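Local structure of effector protein MavE (Legionella pneumophila subsp. pneumophila, 6PIR) at residues Asp100-Val103 with Pro104-Thr107. The protein is a virulence effector indispensable for endoplasmic reticulum-mediated remodelling of the Legionella-containing vacuole and for its evasion of lysosomes. Numbering follows the deposited sequence.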
loop_
_atom_site.group_PDB
_atom_site.type_symbol
_atom_site.label_atom_id
_atom_site.label_comp_id
_atom_site.label_asym_id
_atom_site.label_seq_id
_atom_site.Cartn_x
_atom_site.Cartn_y
_atom_site.Cartn_z
ATOM N N ASP A 100 0.049 9.399 2.501
ATOM C CA ASP A 100 0.508 10.443 3.392
ATOM C C ASP A 100 0.445 9.991 4.845
ATOM O O ASP A 100 1.307 10.367 5.650
ATOM C CB ASP A 100 -0.344 11.706 3.197
ATOM C CG ASP A 100 -0.260 12.271 1.775
ATOM O OD1 ASP A 100 0.549 11.779 0.968
ATOM O OD2 ASP A 100 -1.020 13.213 1.450
ATOM N N ASN A 101 -0.591 9.242 5.217
ATOM C CA ASN A 101 -0.714 8.801 6.597
ATOM C C ASN A 101 -0.059 7.433 6.835
ATOM O O ASN A 101 0.636 7.253 7.841
ATOM C CB ASN A 101 -2.188 8.766 7.016
ATOM C CG ASN A 101 -2.786 10.170 7.220
ATOM O OD1 ASN A 101 -2.985 10.650 8.367
ATOM N ND2 ASN A 101 -3.089 10.825 6.122
ATOM N N TYR A 102 -0.274 6.449 5.952
ATOM C CA TYR A 102 0.070 5.082 6.306
ATOM C C TYR A 102 1.450 4.652 5.856
ATOM O O TYR A 102 2.051 3.822 6.531
ATOM C CB TYR A 102 -0.968 4.108 5.747
ATOM C CG TYR A 102 -2.156 4.071 6.673
ATOM C CD1 TYR A 102 -3.143 5.037 6.570
ATOM C CD2 TYR A 102 -2.239 3.141 7.709
ATOM C CE1 TYR A 102 -4.214 5.057 7.450
ATOM C CE2 TYR A 102 -3.325 3.141 8.603
ATOM C CZ TYR A 102 -4.306 4.104 8.459
ATOM O OH TYR A 102 -5.394 4.136 9.329
ATOM N N VAL A 103 1.987 5.185 4.753
ATOM C CA VAL A 103 3.352 4.820 4.359
ATOM C C VAL A 103 4.348 5.129 5.461
ATOM O O VAL A 103 5.193 4.265 5.751
ATOM C CB VAL A 103 3.713 5.467 3.014
ATOM C CG1 VAL A 103 5.203 5.385 2.797
ATOM C CG2 VAL A 103 2.981 4.776 1.880
ATOM N N PRO A 104 4.288 6.284 6.160
ATOM C CA PRO A 104 5.184 6.473 7.320
ATOM C C PRO A 104 4.983 5.443 8.418
ATOM O O PRO A 104 5.953 4.994 9.041
ATOM C CB PRO A 104 4.829 7.889 7.809
ATOM C CG PRO A 104 4.395 8.573 6.573
ATOM C CD PRO A 104 3.657 7.560 5.754
ATOM N N LEU A 105 3.736 5.032 8.646
ATOM C CA LEU A 105 3.473 4.017 9.659
ATOM C C LEU A 105 4.025 2.671 9.232
ATOM O O LEU A 105 4.704 1.988 10.003
ATOM C CB LEU A 105 1.974 3.891 9.905
ATOM C CG LEU A 105 1.354 4.998 10.707
ATOM C CD1 LEU A 105 -0.137 4.767 10.744
ATOM C CD2 LEU A 105 1.963 4.982 12.114
ATOM N N LEU A 106 3.712 2.268 8.011
ATOM C CA LEU A 106 4.124 0.961 7.514
ATOM C C LEU A 106 5.638 0.819 7.460
ATOM O O LEU A 106 6.159 -0.289 7.648
ATOM C CB LEU A 106 3.528 0.729 6.119
ATOM C CG LEU A 106 2.011 0.577 5.990
ATOM C CD1 LEU A 106 1.637 0.761 4.547
ATOM C CD2 LEU A 106 1.512 -0.768 6.506
ATOM N N THR A 107 6.366 1.915 7.212
ATOM C CA THR A 107 7.820 1.866 7.046
ATOM C C THR A 107 8.576 2.184 8.332
ATOM O O THR A 107 9.814 2.230 8.327
ATOM C CB THR A 107 8.261 2.827 5.939
ATOM O OG1 THR A 107 7.864 4.161 6.268
ATOM C CG2 THR A 107 7.636 2.424 4.588
#
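With chi1 at 59°, Thr-107 tucks OG1 between its own backbone N and carbonyl carbon, which turns the hydroxyl back along the chain onto the carbonyl of Val-103. Thr-107 OG1 donates to Val-103 O at 2.7 Å, while Thr-107 N reaches the same Val-103 O at 3.0 Å from the opposite face of the carbonyl plane. The side-chain bond bends well off the C=O direction, at 138°. One residue earlier, Leu-106 N donates to Tyr-102 O at 2.7 Å, close to straight at both ends.

These bonds close the last turn of helix 85-106 in this helical fragment of MavE, a worked example of a helix that carries a proline near its C-terminus. Pro-104 has no N-H to return to the preceding turn, and the helix kinks there after a wider pi-type turn at 100-102. Where a hydrogen bond would have gone, Pro-104 CD sits 3.7 Å from Asp-100 O. Pro-104 CD also lies 3.4 Å from Val-103 CB, a short distance set largely by the peptide link between the two residues. On another side of the helix, the CD1 methyl of Leu-105 approaches the Tyr-102 ring obliquely, 4.0 Å from Tyr-102 CD2.

Tyr-102 and Leu-106 pack on helices 5-21 and 115-134, Val-103 and Thr-107 on Phe-65 of helix 59-77. Thr-107 OG1 also accepts from Thr-52 N, and Pro-104 O is hydrogen-bonded to Thr-52 OG1. The buried hydroxyl thus links the helix end to the loop bearing Thr-52, and Val-103 O, which accepts two hydrogen bonds, is probably more polarised, with both polar groups satisfied inside the bundle.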